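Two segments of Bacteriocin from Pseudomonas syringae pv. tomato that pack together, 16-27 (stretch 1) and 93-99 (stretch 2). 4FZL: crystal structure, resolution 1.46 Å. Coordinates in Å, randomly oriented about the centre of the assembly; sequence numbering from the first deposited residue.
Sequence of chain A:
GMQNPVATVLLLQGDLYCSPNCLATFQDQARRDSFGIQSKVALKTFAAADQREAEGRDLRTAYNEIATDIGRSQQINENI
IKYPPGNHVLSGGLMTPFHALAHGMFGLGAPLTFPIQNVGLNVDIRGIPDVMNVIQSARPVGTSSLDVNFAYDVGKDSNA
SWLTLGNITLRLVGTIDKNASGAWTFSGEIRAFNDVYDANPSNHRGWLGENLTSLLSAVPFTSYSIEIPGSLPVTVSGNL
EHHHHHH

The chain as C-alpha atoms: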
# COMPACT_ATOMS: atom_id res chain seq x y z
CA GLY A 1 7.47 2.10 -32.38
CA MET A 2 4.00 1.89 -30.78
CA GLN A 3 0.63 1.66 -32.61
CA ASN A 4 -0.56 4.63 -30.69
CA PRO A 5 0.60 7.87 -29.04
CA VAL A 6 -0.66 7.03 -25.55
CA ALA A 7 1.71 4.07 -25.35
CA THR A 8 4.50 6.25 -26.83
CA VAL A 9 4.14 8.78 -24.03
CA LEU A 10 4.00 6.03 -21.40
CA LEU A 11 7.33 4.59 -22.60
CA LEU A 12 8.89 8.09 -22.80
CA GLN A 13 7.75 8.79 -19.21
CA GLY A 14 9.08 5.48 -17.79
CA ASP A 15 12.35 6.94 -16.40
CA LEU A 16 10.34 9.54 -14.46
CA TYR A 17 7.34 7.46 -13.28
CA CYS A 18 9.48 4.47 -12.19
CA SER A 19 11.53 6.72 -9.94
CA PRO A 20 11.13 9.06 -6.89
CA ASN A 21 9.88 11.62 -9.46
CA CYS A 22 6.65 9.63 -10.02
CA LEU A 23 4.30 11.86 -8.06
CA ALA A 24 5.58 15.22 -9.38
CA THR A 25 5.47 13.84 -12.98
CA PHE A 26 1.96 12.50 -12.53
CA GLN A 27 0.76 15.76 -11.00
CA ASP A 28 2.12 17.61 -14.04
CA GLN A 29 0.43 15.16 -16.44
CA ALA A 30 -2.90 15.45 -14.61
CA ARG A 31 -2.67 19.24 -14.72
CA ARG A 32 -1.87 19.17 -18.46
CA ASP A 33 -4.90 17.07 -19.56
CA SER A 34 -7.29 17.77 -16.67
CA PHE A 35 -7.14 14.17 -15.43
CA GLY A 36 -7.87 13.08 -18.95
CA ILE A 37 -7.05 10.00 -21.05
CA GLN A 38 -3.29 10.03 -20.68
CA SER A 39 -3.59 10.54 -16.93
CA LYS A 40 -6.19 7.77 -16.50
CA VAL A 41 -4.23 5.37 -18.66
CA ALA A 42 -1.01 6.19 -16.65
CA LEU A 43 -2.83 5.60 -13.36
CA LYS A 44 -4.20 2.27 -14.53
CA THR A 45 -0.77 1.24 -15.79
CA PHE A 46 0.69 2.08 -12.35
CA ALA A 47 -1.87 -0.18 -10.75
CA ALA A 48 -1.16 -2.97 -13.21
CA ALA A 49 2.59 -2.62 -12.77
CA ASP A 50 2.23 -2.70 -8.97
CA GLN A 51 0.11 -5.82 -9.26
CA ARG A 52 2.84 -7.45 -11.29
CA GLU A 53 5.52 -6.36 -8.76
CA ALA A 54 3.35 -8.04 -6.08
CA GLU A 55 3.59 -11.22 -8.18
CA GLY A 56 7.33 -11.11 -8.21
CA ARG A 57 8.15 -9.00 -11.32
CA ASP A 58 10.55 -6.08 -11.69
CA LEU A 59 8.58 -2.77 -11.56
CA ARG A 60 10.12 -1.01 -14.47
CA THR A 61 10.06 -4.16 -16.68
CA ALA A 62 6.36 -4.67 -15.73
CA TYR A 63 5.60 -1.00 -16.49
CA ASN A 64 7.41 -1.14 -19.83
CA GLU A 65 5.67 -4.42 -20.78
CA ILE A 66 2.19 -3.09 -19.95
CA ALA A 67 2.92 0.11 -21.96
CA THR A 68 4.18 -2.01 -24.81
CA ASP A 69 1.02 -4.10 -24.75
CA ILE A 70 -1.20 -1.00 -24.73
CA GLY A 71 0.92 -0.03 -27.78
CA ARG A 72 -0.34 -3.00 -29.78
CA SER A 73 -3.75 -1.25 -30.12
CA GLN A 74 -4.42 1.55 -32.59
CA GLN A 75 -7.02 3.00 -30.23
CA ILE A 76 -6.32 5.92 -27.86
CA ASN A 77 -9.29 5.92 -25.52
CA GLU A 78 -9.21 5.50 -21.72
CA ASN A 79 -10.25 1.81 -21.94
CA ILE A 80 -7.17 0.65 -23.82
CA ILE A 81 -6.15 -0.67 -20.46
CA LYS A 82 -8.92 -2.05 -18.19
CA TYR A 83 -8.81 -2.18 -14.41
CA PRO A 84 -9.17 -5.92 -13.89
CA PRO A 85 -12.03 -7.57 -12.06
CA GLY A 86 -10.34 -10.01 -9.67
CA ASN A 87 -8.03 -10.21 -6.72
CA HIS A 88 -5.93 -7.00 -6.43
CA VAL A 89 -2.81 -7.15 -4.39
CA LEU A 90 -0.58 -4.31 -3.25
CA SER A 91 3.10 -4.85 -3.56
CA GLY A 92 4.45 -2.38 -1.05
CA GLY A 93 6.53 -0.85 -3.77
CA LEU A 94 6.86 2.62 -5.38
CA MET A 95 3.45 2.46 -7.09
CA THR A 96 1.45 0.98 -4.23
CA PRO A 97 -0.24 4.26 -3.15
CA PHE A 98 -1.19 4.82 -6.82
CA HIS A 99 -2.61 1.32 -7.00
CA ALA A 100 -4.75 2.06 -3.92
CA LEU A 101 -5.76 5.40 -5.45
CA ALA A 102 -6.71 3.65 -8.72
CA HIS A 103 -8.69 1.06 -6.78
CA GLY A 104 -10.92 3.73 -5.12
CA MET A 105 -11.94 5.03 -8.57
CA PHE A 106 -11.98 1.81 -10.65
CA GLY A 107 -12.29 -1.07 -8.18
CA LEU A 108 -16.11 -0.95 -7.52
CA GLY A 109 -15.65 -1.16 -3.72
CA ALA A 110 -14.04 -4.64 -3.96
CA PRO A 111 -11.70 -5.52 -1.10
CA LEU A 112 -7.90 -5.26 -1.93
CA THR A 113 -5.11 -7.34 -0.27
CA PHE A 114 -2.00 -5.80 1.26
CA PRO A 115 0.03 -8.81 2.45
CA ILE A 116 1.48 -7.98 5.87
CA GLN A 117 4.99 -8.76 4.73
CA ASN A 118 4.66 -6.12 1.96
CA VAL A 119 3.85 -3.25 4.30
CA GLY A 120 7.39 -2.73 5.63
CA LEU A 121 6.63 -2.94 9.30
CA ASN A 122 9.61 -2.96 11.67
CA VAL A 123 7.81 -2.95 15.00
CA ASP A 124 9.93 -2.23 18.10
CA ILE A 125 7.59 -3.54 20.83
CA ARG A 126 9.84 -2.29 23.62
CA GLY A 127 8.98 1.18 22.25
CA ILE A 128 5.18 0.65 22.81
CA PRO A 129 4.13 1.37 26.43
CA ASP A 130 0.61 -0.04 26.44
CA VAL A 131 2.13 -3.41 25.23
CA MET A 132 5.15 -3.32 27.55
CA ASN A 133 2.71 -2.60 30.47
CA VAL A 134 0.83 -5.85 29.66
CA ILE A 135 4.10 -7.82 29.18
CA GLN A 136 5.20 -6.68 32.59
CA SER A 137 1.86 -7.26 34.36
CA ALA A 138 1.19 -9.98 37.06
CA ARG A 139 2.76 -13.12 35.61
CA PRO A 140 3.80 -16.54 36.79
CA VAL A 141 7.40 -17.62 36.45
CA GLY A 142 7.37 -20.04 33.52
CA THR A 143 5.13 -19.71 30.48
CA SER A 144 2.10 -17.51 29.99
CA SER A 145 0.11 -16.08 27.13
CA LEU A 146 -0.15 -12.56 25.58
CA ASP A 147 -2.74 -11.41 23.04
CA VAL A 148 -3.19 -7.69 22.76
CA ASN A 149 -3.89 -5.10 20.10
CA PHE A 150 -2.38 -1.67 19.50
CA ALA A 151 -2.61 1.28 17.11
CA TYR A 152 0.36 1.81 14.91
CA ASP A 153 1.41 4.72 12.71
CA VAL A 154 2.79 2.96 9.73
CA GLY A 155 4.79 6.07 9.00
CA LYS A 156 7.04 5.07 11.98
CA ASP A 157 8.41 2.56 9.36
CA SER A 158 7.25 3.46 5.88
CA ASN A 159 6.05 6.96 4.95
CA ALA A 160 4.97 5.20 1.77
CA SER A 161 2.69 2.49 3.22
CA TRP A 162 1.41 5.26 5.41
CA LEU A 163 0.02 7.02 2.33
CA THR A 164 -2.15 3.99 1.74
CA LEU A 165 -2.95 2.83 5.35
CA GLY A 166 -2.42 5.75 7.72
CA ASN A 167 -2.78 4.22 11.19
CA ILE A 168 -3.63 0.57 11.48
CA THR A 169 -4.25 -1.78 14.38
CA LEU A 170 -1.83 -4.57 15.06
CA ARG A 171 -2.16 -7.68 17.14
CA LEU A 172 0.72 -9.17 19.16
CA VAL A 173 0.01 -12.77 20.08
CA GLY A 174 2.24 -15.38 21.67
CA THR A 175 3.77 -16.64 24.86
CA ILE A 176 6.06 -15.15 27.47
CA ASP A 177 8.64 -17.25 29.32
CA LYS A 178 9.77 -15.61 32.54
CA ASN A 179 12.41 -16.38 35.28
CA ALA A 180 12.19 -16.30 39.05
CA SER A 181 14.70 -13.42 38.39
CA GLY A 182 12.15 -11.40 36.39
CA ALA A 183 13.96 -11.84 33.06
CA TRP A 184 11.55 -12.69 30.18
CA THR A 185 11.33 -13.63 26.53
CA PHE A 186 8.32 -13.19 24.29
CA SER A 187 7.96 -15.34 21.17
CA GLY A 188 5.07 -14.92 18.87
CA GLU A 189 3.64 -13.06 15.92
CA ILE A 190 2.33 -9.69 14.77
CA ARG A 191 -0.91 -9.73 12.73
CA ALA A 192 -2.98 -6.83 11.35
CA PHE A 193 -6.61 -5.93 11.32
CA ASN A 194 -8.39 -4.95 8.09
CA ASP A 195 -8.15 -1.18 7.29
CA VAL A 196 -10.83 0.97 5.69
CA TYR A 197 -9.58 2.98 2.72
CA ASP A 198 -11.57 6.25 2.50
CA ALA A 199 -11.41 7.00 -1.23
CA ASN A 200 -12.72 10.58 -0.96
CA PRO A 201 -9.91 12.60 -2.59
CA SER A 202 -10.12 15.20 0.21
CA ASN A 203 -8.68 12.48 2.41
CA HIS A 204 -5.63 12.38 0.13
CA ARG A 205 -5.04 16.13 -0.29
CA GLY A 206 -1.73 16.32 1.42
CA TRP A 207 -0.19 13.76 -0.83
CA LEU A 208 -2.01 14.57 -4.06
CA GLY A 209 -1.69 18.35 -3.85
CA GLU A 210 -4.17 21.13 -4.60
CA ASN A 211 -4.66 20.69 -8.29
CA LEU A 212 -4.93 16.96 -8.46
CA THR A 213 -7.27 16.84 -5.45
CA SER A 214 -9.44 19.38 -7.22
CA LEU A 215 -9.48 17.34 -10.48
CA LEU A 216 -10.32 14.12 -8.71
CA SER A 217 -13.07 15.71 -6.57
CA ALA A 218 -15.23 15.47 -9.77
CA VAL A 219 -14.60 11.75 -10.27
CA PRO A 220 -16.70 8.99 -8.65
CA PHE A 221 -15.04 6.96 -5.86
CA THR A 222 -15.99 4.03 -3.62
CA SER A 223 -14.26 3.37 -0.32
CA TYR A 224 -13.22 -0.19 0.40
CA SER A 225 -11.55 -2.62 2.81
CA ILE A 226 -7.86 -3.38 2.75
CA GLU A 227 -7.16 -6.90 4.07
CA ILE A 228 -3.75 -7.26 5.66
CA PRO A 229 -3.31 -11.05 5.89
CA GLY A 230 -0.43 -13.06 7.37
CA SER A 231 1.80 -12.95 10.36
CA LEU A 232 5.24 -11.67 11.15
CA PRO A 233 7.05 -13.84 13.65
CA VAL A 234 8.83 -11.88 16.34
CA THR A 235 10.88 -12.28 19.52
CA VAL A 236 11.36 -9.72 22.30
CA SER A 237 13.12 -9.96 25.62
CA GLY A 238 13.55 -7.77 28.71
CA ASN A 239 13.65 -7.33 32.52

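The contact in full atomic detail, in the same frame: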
# COMPACT_ATOMS: atom_id res chain seq x y z
N LEU A 16 10.89 8.67 -15.50
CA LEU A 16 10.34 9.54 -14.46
C LEU A 16 9.33 8.82 -13.57
O LEU A 16 9.38 8.99 -12.35
CB LEU A 16 9.65 10.76 -15.12
CG LEU A 16 10.59 11.83 -15.70
CD1 LEU A 16 9.81 12.86 -16.50
CD2 LEU A 16 11.49 12.50 -14.59
N TYR A 17 8.35 8.05 -14.12
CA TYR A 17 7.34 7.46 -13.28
C TYR A 17 7.91 6.33 -12.45
O TYR A 17 7.51 6.14 -11.34
CB TYR A 17 6.22 6.91 -14.15
CG TYR A 17 5.30 7.91 -14.77
CD1 TYR A 17 4.90 9.02 -14.04
CD2 TYR A 17 4.70 7.69 -15.98
CE1 TYR A 17 3.94 9.89 -14.51
CE2 TYR A 17 3.71 8.56 -16.44
CZ TYR A 17 3.32 9.64 -15.68
OH TYR A 17 2.33 10.51 -16.13
N CYS A 18 8.86 5.57 -12.95
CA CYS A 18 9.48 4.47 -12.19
C CYS A 18 10.72 5.01 -11.46
O CYS A 18 11.87 4.58 -11.67
CB CYS A 18 9.87 3.28 -13.10
SG CYS A 18 8.36 2.52 -13.77
N SER A 19 10.51 6.06 -10.70
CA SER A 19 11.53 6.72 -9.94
C SER A 19 10.86 7.50 -8.78
O SER A 19 9.65 7.57 -8.70
CB SER A 19 12.35 7.67 -10.82
OG SER A 19 11.65 8.90 -10.97
N PRO A 20 11.67 8.13 -7.92
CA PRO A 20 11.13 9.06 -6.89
C PRO A 20 10.42 10.27 -7.48
O PRO A 20 9.74 10.96 -6.76
CB PRO A 20 12.40 9.53 -6.19
CG PRO A 20 13.27 8.31 -6.26
CD PRO A 20 13.11 7.91 -7.69
N ASN A 21 10.58 10.51 -8.78
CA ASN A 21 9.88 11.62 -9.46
C ASN A 21 8.48 11.29 -9.90
O ASN A 21 7.84 12.13 -10.55
CB ASN A 21 10.72 11.98 -10.70
CG ASN A 21 12.12 12.47 -10.35
OD1 ASN A 21 13.13 11.99 -10.88
ND2 ASN A 21 12.18 13.44 -9.43
N CYS A 22 7.99 10.10 -9.55
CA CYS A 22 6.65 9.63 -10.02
C CYS A 22 5.55 10.63 -9.69
O CYS A 22 4.85 11.06 -10.60
CB CYS A 22 6.33 8.30 -9.38
SG CYS A 22 4.88 7.52 -10.15
N LEU A 23 5.42 11.04 -8.42
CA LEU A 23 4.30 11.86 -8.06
C LEU A 23 4.33 13.18 -8.81
O LEU A 23 3.29 13.61 -9.35
CB LEU A 23 4.24 12.09 -6.56
CG LEU A 23 3.17 13.04 -6.01
CD1 LEU A 23 1.81 12.45 -6.33
CD2 LEU A 23 3.34 13.31 -4.50
N ALA A 24 5.47 13.88 -8.73
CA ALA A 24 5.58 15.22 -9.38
C ALA A 24 5.20 15.10 -10.90
O ALA A 24 4.57 15.98 -11.50
CB ALA A 24 6.98 15.77 -9.26
N THR A 25 5.69 14.06 -11.53
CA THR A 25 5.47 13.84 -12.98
C THR A 25 3.99 13.55 -13.25
O THR A 25 3.40 14.08 -14.23
CB THR A 25 6.36 12.66 -13.52
OG1 THR A 25 7.72 12.92 -13.20
CG2 THR A 25 6.22 12.47 -15.02
N PHE A 26 3.34 12.76 -12.36
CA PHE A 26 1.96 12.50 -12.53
C PHE A 26 1.07 13.73 -12.25
O PHE A 26 0.09 14.00 -12.98
CB PHE A 26 1.55 11.34 -11.65
CG PHE A 26 0.13 10.97 -11.85
CD1 PHE A 26 -0.21 10.31 -13.03
CD2 PHE A 26 -0.87 11.24 -10.91
CE1 PHE A 26 -1.52 9.93 -13.20
CE2 PHE A 26 -2.16 10.88 -11.13
CZ PHE A 26 -2.50 10.23 -12.27
N GLN A 27 1.44 14.53 -11.24
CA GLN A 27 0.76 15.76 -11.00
C GLN A 27 0.82 16.66 -12.24
O GLN A 27 -0.10 17.31 -12.60
CB GLN A 27 1.40 16.50 -9.80
CG GLN A 27 1.09 15.85 -8.47
CD GLN A 27 1.87 16.41 -7.29
OE1 GLN A 27 1.39 16.37 -6.10
NE2 GLN A 27 3.03 16.79 -7.54
N GLY A 93 5.58 -1.58 -3.03
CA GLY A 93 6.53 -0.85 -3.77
C GLY A 93 6.14 0.60 -4.11
O GLY A 93 5.16 1.10 -3.63
N LEU A 94 6.96 1.22 -4.98
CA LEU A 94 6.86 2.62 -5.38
C LEU A 94 5.41 3.02 -5.75
O LEU A 94 4.87 4.10 -5.34
CB LEU A 94 7.70 2.82 -6.64
CG LEU A 94 7.81 4.19 -7.25
CD1 LEU A 94 8.20 5.21 -6.18
CD2 LEU A 94 8.83 4.09 -8.38
N MET A 95 4.75 2.12 -6.52
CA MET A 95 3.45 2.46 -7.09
C MET A 95 2.28 2.01 -6.25
O MET A 95 1.10 2.16 -6.66
CB MET A 95 3.33 1.99 -8.53
CG MET A 95 4.16 2.94 -9.47
SD MET A 95 4.25 2.29 -11.12
CE MET A 95 5.33 3.46 -11.92
N THR A 96 2.53 1.46 -5.09
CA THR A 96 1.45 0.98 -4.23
C THR A 96 0.40 2.07 -3.88
O THR A 96 -0.81 1.83 -4.01
CB THR A 96 2.00 0.27 -3.00
OG1 THR A 96 2.36 -1.04 -3.37
CG2 THR A 96 0.92 0.16 -1.85
N PRO A 97 0.84 3.29 -3.49
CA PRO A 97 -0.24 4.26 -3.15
C PRO A 97 -1.08 4.61 -4.40
O PRO A 97 -2.23 4.96 -4.31
CB PRO A 97 0.49 5.49 -2.62
CG PRO A 97 1.92 5.13 -2.62
CD PRO A 97 2.16 3.73 -3.04
N PHE A 98 -0.44 4.58 -5.59
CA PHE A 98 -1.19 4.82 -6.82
C PHE A 98 -2.16 3.70 -7.12
O PHE A 98 -3.24 3.88 -7.69
CB PHE A 98 -0.26 5.02 -8.00
CG PHE A 98 0.54 6.29 -7.90
CD1 PHE A 98 0.00 7.50 -8.26
CD2 PHE A 98 1.84 6.26 -7.41
CE1 PHE A 98 0.79 8.69 -8.17
CE2 PHE A 98 2.61 7.43 -7.30
CZ PHE A 98 2.06 8.65 -7.65
N HIS A 99 -1.74 2.49 -6.81
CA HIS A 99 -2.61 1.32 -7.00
C HIS A 99 -3.84 1.46 -6.10
O HIS A 99 -4.97 1.25 -6.54
CB HIS A 99 -1.77 0.00 -6.72
CG HIS A 99 -2.49 -1.26 -7.04
ND1 HIS A 99 -1.88 -2.46 -6.99
CD2 HIS A 99 -3.75 -1.49 -7.55
CE1 HIS A 99 -2.70 -3.43 -7.39
NE2 HIS A 99 -3.85 -2.86 -7.75

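The contact between the two stretches centres on Phe-98, whose ring reaches from the helix beginning at Thr-96 into the first turn of the helix that starts at Cys-22. Three residues of that helix contact it. Cys-22 places SG 3.6 Å from Phe-98 CE2, and the sulfur approaches the ring obliquely, 4.3 Å from its centroid, an arrangement that suits a polarizable atom beside an aromatic π system. Leu-23 meets the ring at its edge, with Leu-23 CA 3.9 Å from Phe-98 CZ and Leu-23 CD1 4.0 Å from the same atom. One turn on from Cys-22, Phe-26 completes the group: its CD2 is 4.1 Å from Phe-98 CE1, and the two rings form an offset edge-to-face pair, with planes at 76° and the edge of Phe-98 directed toward the face of Phe-26.

Next to this cluster, Met-95 extends its side chain (m, t, t) so that the terminal methyl reaches a surface its CA-to-CB bond does not face. Met-95 CE lies 3.7 Å from Cys-18 SG and 3.5 Å from Tyr-17 O; the packing is by van der Waals contact.

Farther out, Leu-94 covers the backbone where the first helix ends. Its CD2 is 3.7 Å from Cys-18 C and 3.5 Å from Ser-19 N, near the closest pair of CA atoms, Cys-18 CA and Leu-94 CA, 7.5 Å apart.

No hydrogen bond crosses the interface, which buries 362 Å² in total; the hydrogen bonds at its polar edge are local to each stretch. Ser-19 OG donates to Leu-16 O (2.7 Å) and accepts from Asn-21 N (2.9 Å), capping the turn into the second helix and tying it to the end of the first. In stretch 2, Thr-96 N bonds to Gly-93 O (3.0 Å), closing the type I turn that carries Leu-94 and Met-95.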